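PDB 3JQ0: SusD superfamily protein from Bacteroides vulgatus ATCC 8482, which probably binds nutrients, perhaps glycans, at the bacterial outer membrane. Local coordinates for residues 222-227 and 362-367; 305-310 and 418-423. One frame throughout, in Å; residues are numbered along the deposited sequence. Where two conformers were deposited one is given.

Interaction 1. Residues 222-227 and 362-367; sequences VGLVTS and YRYADC
The CA of G223 sits over one face of the Y364 ring, and this CH-pi contact joins an irregular loop to the first turn of helix 364-377 in a SusD-type, helix-rich fold. That CA stands 3.9 Å from the ring centroid, only 27° off the normal, offset toward the rim. Traced outward, Y364 meets the loop atom by atom. Its CB lies 3.8 Å from G223 O; CG, held anti to the backbone N (chi1 -169°), lies 3.8 Å from G223 CA. The two sides of the ring then meet different neighbours. On one, Y364 CD1 meets V222 CG2 at 3.6 Å, and CE1 touches the same methyl at 3.7 Å. On the other, Y364 CD2 comes within 3.6 Å of the backbone N of L224, CE2 approaches G223 CA, and L224 CG sits at the ring edge, in its plane. Both aliphatic side chains cross the tyrosine at about a right angle. An alanine in place of Y364 would probably leave G223 CA without its aromatic face and open a gap between V222 and L224. The case illustrates how one aromatic ring can serve three consecutive residues by different parts of its surface. Nearby, E242 accepts from the backbone N atoms of V225 and A365 and forms a salt bridge with R363, the N-cap residue. L224 also extends beyond the ring, under the cover of R392 from helix 383-394, where its CD2 packs against A365 CB and lies 3.7 Å from A365 N.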
loop_
_atom_site.group_PDB
_atom_site.type_symbol
_atom_site.label_atom_id
_atom_site.label_comp_id
_atom_site.label_asym_id
_atom_site.label_seq_id
_atom_site.Cartn_x
_atom_site.Cartn_y
_atom_site.Cartn_z
ATOM N N VAL A 222 -8.522 -6.367 -16.400
ATOM C CA VAL A 222 -7.930 -6.689 -15.111
ATOM C C VAL A 222 -8.447 -8.048 -14.641
ATOM O O VAL A 222 -9.586 -8.439 -14.924
ATOM C CB VAL A 222 -8.178 -5.602 -14.040
ATOM C CG1 VAL A 222 -7.366 -4.330 -14.444
ATOM C CG2 VAL A 222 -9.631 -5.338 -13.831
ATOM N N GLY A 223 -7.617 -8.744 -13.881
ATOM C CA GLY A 223 -8.021 -9.977 -13.263
ATOM C C GLY A 223 -6.878 -10.466 -12.391
ATOM O O GLY A 223 -5.771 -9.893 -12.389
ATOM N N LEU A 224 -7.147 -11.520 -11.651
ATOM C CA LEU A 224 -6.096 -12.070 -10.779
ATOM C C LEU A 224 -5.037 -12.837 -11.594
ATOM O O LEU A 224 -5.371 -13.591 -12.518
ATOM C CB LEU A 224 -6.673 -13.035 -9.758
ATOM C CG LEU A 224 -7.652 -12.490 -8.727
ATOM C CD1 LEU A 224 -8.184 -13.582 -7.808
ATOM C CD2 LEU A 224 -7.000 -11.349 -7.914
ATOM N N VAL A 225 -3.788 -12.645 -11.239
ATOM C CA VAL A 225 -2.699 -13.524 -11.700
ATOM C C VAL A 225 -2.839 -14.830 -10.909
ATOM O O VAL A 225 -2.674 -14.866 -9.680
ATOM C CB VAL A 225 -1.336 -12.875 -11.456
ATOM C CG1 VAL A 225 -0.204 -13.906 -11.630
ATOM C CG2 VAL A 225 -1.078 -11.699 -12.377
ATOM N N THR A 226 -3.182 -15.928 -11.571
ATOM C CA THR A 226 -3.451 -17.189 -10.878
ATOM C C THR A 226 -2.284 -18.126 -10.803
ATOM O O THR A 226 -2.266 -18.997 -9.973
ATOM C CB THR A 226 -4.668 -17.875 -11.486
ATOM O OG1 THR A 226 -4.369 -18.089 -12.848
ATOM C CG2 THR A 226 -5.916 -17.043 -11.266
ATOM N N SER A 227 -1.284 -17.961 -11.655
ATOM C CA SER A 227 -0.178 -18.904 -11.652
ATOM C C SER A 227 0.429 -19.054 -10.263
ATOM O O SER A 227 0.588 -20.160 -9.760
ATOM C CB SER A 227 0.884 -18.496 -12.670
ATOM O OG SER A 227 1.388 -17.180 -12.430
ATOM N N TYR A 362 -2.545 -0.112 -6.858
ATOM C CA TYR A 362 -3.854 -0.788 -6.930
ATOM C C TYR A 362 -3.749 -2.062 -7.733
ATOM O O TYR A 362 -3.399 -1.995 -8.931
ATOM C CB TYR A 362 -4.928 0.108 -7.528
ATOM C CG TYR A 362 -5.300 1.337 -6.732
ATOM C CD1 TYR A 362 -5.591 1.250 -5.362
ATOM C CD2 TYR A 362 -5.403 2.565 -7.337
ATOM C CE1 TYR A 362 -6.023 2.351 -4.655
ATOM C CE2 TYR A 362 -5.833 3.689 -6.622
ATOM C CZ TYR A 362 -6.132 3.578 -5.266
ATOM O OH TYR A 362 -6.576 4.710 -4.609
ATOM N N ARG A 363 -4.090 -3.180 -7.094
ATOM C CA ARG A 363 -4.134 -4.512 -7.686
ATOM C C ARG A 363 -5.534 -5.039 -7.749
ATOM O O ARG A 363 -6.373 -4.663 -6.897
ATOM C CB ARG A 363 -3.286 -5.550 -6.742
ATOM C CG ARG A 363 -1.837 -5.356 -6.775
ATOM C CD ARG A 363 -1.103 -6.497 -6.358
ATOM N NE ARG A 363 -1.041 -6.800 -4.939
ATOM C CZ ARG A 363 -1.550 -7.879 -4.376
ATOM N NH1 ARG A 363 -2.390 -8.703 -4.975
ATOM N NH2 ARG A 363 -1.199 -8.138 -3.127
ATOM N N TYR A 364 -5.813 -5.985 -8.646
ATOM C CA TYR A 364 -7.152 -6.523 -8.728
ATOM C C TYR A 364 -7.605 -7.214 -7.411
ATOM O O TYR A 364 -8.780 -7.115 -7.065
ATOM C CB TYR A 364 -7.316 -7.444 -9.922
ATOM C CG TYR A 364 -8.749 -7.803 -10.196
ATOM C CD1 TYR A 364 -9.643 -6.848 -10.618
ATOM C CD2 TYR A 364 -9.235 -9.089 -10.041
ATOM C CE1 TYR A 364 -10.964 -7.166 -10.868
ATOM C CE2 TYR A 364 -10.545 -9.418 -10.309
ATOM C CZ TYR A 364 -11.412 -8.455 -10.722
ATOM O OH TYR A 364 -12.735 -8.717 -10.978
ATOM N N ALA A 365 -6.710 -7.866 -6.662
ATOM C CA ALA A 365 -7.147 -8.439 -5.381
ATOM C C ALA A 365 -7.674 -7.342 -4.458
ATOM O O ALA A 365 -8.516 -7.607 -3.600
ATOM C CB ALA A 365 -6.039 -9.221 -4.700
ATOM N N ASP A 366 -7.095 -6.136 -4.553
ATOM C CA ASP A 366 -7.534 -4.980 -3.739
ATOM C C ASP A 366 -8.952 -4.599 -4.147
ATOM O O ASP A 366 -9.810 -4.409 -3.280
ATOM C CB ASP A 366 -6.503 -3.844 -3.954
ATOM C CG ASP A 366 -6.585 -2.687 -2.994
ATOM O OD1 ASP A 366 -7.367 -2.743 -2.024
ATOM O OD2 ASP A 366 -5.802 -1.746 -3.221
ATOM N N CYS A 367 -9.220 -4.518 -5.452
ATOM C CA CYS A 367 -10.587 -4.295 -5.932
ATOM C C CYS A 367 -11.533 -5.310 -5.268
ATOM O O CYS A 367 -12.561 -4.956 -4.736
ATOM C CB CYS A 367 -10.592 -4.406 -7.460
ATOM S SG CYS A 367 -12.243 -4.364 -8.191
#

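Interaction 2. Residues 305-310 and 418-423; sequences YFKGFR and TDNKWM. With SO4 (sulfate ion), chain I.
K307 and N420 bring two irregular loops together, their CA atoms 6.2 Å apart, with G308 and W422 forming the next, wider pairing. D419 adopts a left-handed helical backbone just beyond the end of helix 414-417, and the chain then runs on through N420. The side chains of K307 and N420 run alongside each other in opposite senses, each ending at a main-chain carbonyl of the other loop. N420 has CG anti to its backbone N (chi1 -171°), and its ND2 donates to K307 O over 2.9 Å. The bond meets a lone pair in the carbonyl plane, although the acceptor is tilted from the amide plane and the N-H...O angle is 142°. In return the K307 chain bends at chi2, and beyond the bend its extended end brings NZ to T418 O at 2.8 Å, nearly along the C=O axis. Because NZ also bonds F416 O, the ammonium gathers two carbonyls at the helix end, whose partial negative charge would probably favour it. Nearer the K307 backbone, CB lies 3.9 Å from W422 CZ3, while the indole NE1 is engaged by D39 O. The selenomethionine M423, covered by helix 430-441, places its CE 3.3 Å from K307 O and close to G308 O as well. Farther along, R310 grips a sulfate, probably from the crystallisation liquor: its NE reaches O3 and its NH2 reaches O2, each at 2.9 Å, while NH1 forms a salt bridge with D411. Within 418-423, N420 OD1 accepts from W422 N at 3.1 Å; this is an Asx turn, here with an asparagine whose other amide atom fastens a distant loop.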
loop_
_atom_site.group_PDB
_atom_site.type_symbol
_atom_site.label_atom_id
_atom_site.label_comp_id
_atom_site.label_asym_id
_atom_site.label_seq_id
_atom_site.Cartn_x
_atom_site.Cartn_y
_atom_site.Cartn_z
ATOM N N TYR A 305 5.483 -14.730 12.056
ATOM C CA TYR A 305 5.763 -15.697 11.017
ATOM C C TYR A 305 4.927 -16.953 11.175
ATOM O O TYR A 305 4.510 -17.517 10.175
ATOM C CB TYR A 305 7.265 -16.055 10.955
ATOM C CG TYR A 305 7.609 -17.009 9.842
ATOM C CD1 TYR A 305 7.845 -16.545 8.565
ATOM C CD2 TYR A 305 7.608 -18.383 10.052
ATOM C CE1 TYR A 305 8.115 -17.402 7.520
ATOM C CE2 TYR A 305 7.864 -19.250 8.998
ATOM C CZ TYR A 305 8.089 -18.765 7.736
ATOM O OH TYR A 305 8.311 -19.605 6.704
ATOM N N PHE A 306 4.676 -17.387 12.417
ATOM C CA PHE A 306 3.901 -18.594 12.673
ATOM C C PHE A 306 2.436 -18.354 12.997
ATOM O O PHE A 306 1.719 -19.323 13.229
ATOM C CB PHE A 306 4.610 -19.466 13.732
ATOM C CG PHE A 306 5.965 -19.956 13.311
ATOM C CD1 PHE A 306 6.062 -20.999 12.422
ATOM C CD2 PHE A 306 7.124 -19.338 13.771
ATOM C CE1 PHE A 306 7.300 -21.460 11.992
ATOM C CE2 PHE A 306 8.371 -19.799 13.346
ATOM C CZ PHE A 306 8.454 -20.857 12.486
ATOM N N LYS A 307 2.009 -17.106 12.988
ATOM C CA LYS A 307 0.628 -16.753 13.274
ATOM C C LYS A 307 -0.053 -15.948 12.161
ATOM O O LYS A 307 -1.165 -15.488 12.306
ATOM C CB LYS A 307 0.509 -16.030 14.615
ATOM C CG LYS A 307 0.775 -16.928 15.836
ATOM C CD LYS A 307 -0.398 -17.930 16.024
ATOM C CE LYS A 307 -0.406 -18.697 17.307
ATOM N NZ LYS A 307 -1.411 -19.762 17.301
ATOM N N GLY A 308 0.595 -15.809 11.010
ATOM C CA GLY A 308 0.084 -14.997 9.918
ATOM C C GLY A 308 -0.779 -15.754 8.925
ATOM O O GLY A 308 -1.731 -15.205 8.371
ATOM N N PHE A 309 -0.381 -17.016 8.643
ATOM C CA PHE A 309 -0.869 -17.765 7.463
ATOM C C PHE A 309 -1.114 -19.202 7.830
ATOM O O PHE A 309 -0.324 -19.825 8.558
ATOM C CB PHE A 309 0.206 -17.722 6.355
ATOM C CG PHE A 309 0.557 -16.335 5.907
ATOM C CD1 PHE A 309 1.565 -15.660 6.562
ATOM C CD2 PHE A 309 -0.068 -15.740 4.829
ATOM C CE1 PHE A 309 1.945 -14.363 6.162
ATOM C CE2 PHE A 309 0.302 -14.451 4.428
ATOM C CZ PHE A 309 1.285 -13.785 5.095
ATOM N N ARG A 310 -2.169 -19.751 7.278
ATOM C CA ARG A 310 -2.416 -21.176 7.373
ATOM C C ARG A 310 -1.451 -21.943 6.490
ATOM O O ARG A 310 -0.943 -21.447 5.478
ATOM C CB ARG A 310 -3.856 -21.515 6.944
ATOM C CG ARG A 310 -4.958 -20.758 7.682
ATOM C CD ARG A 310 -4.930 -20.972 9.209
ATOM N NE ARG A 310 -4.917 -22.384 9.603
ATOM C CZ ARG A 310 -5.980 -23.192 9.570
ATOM N NH1 ARG A 310 -7.177 -22.721 9.318
ATOM N NH2 ARG A 310 -5.840 -24.470 9.867
ATOM N N THR A 418 -5.692 -19.217 18.456
ATOM C CA THR A 418 -5.316 -19.013 19.864
ATOM C C THR A 418 -4.021 -18.216 19.958
ATOM O O THR A 418 -3.074 -18.452 19.208
ATOM C CB THR A 418 -5.200 -20.367 20.578
ATOM O OG1 THR A 418 -6.498 -20.952 20.618
ATOM C CG2 THR A 418 -4.691 -20.199 22.014
ATOM N N ASP A 419 -3.996 -17.255 20.885
ATOM C CA ASP A 419 -2.810 -16.417 21.103
ATOM C C ASP A 419 -2.360 -15.779 19.794
ATOM O O ASP A 419 -1.165 -15.767 19.465
ATOM C CB ASP A 419 -1.664 -17.216 21.751
ATOM C CG ASP A 419 -2.009 -17.733 23.132
ATOM O OD1 ASP A 419 -2.719 -17.031 23.875
ATOM O OD2 ASP A 419 -1.567 -18.855 23.468
ATOM N N ASN A 420 -3.352 -15.286 19.027
ATOM C CA ASN A 420 -3.085 -14.697 17.730
ATOM C C ASN A 420 -3.614 -13.287 17.737
ATOM O O ASN A 420 -4.801 -13.057 17.508
ATOM C CB ASN A 420 -3.696 -15.503 16.618
ATOM C CG ASN A 420 -3.266 -15.058 15.262
ATOM O OD1 ASN A 420 -2.920 -13.887 15.069
ATOM N ND2 ASN A 420 -3.209 -15.995 14.299
ATOM N N LYS A 421 -2.746 -12.328 18.061
ATOM C CA LYS A 421 -3.219 -10.955 18.239
ATOM C C LYS A 421 -3.481 -10.241 16.923
ATOM O O LYS A 421 -4.008 -9.126 16.947
ATOM C CB LYS A 421 -2.276 -10.112 19.094
ATOM C CG LYS A 421 -0.996 -9.714 18.369
ATOM C CD LYS A 421 -0.277 -8.554 19.068
ATOM C CE LYS A 421 0.796 -7.896 18.187
ATOM N NZ LYS A 421 1.441 -6.760 18.938
ATOM N N TRP A 422 -3.102 -10.835 15.801
ATOM C CA TRP A 422 -3.207 -10.197 14.504
ATOM C C TRP A 422 -4.533 -10.389 13.755
ATOM O O TRP A 422 -4.795 -9.687 12.802
ATOM C CB TRP A 422 -2.037 -10.644 13.594
ATOM C CG TRP A 422 -0.718 -10.198 14.117
ATOM C CD1 TRP A 422 -0.111 -9.008 13.894
ATOM C CD2 TRP A 422 0.159 -10.918 14.979
ATOM N NE1 TRP A 422 1.087 -8.937 14.560
ATOM C CE2 TRP A 422 1.288 -10.113 15.234
ATOM C CE3 TRP A 422 0.129 -12.210 15.523
ATOM C CZ2 TRP A 422 2.318 -10.518 16.061
ATOM C CZ3 TRP A 422 1.141 -12.614 16.311
ATOM C CH2 TRP A 422 2.238 -11.775 16.576
HETATM N N MSE A 423 -5.310 -11.400 14.125
HETATM C CA MSE A 423 -6.455 -11.796 13.313
HETATM C C MSE A 423 -7.321 -12.761 14.078
HETATM O O MSE A 423 -6.919 -13.348 15.091
HETATM C CB MSE A 423 -5.959 -12.446 12.012
HETATM C CG MSE A 423 -5.156 -13.709 12.242
HETATM SE SE MSE A 423 -4.264 -14.343 10.649
HETATM C CE MSE A 423 -2.847 -13.053 10.771
HETATM S S SO4 I . -2.179 -24.878 10.335
HETATM O O1 SO4 I . -1.201 -24.334 11.314
HETATM O O2 SO4 I . -3.352 -25.486 10.956
HETATM O O3 SO4 I . -2.407 -23.742 9.517
HETATM O O4 SO4 I . -1.444 -25.988 9.777
#

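Overall arrangement
From the N terminus the chain first lays down a series of long helices, ending with 204-217, before reaching 222-227. The loop 305-310 follows, beyond strand 299-300. Only then does the chain return at 362-367 to close interaction 1 across 134 intervening residues, and interaction 2 closes later, at 418-423, across 107. The segments therefore alternate, and the two closures cross. Interaction 1 ties the loop between helices 204-217 and 229-233 to the start of helix 364-377; interaction 2 joins the approach to helix 315-319 to the loop leading into helix 430-441. With centres about 25 Å apart and nearest atoms about 10 Å apart, they fasten separate regions.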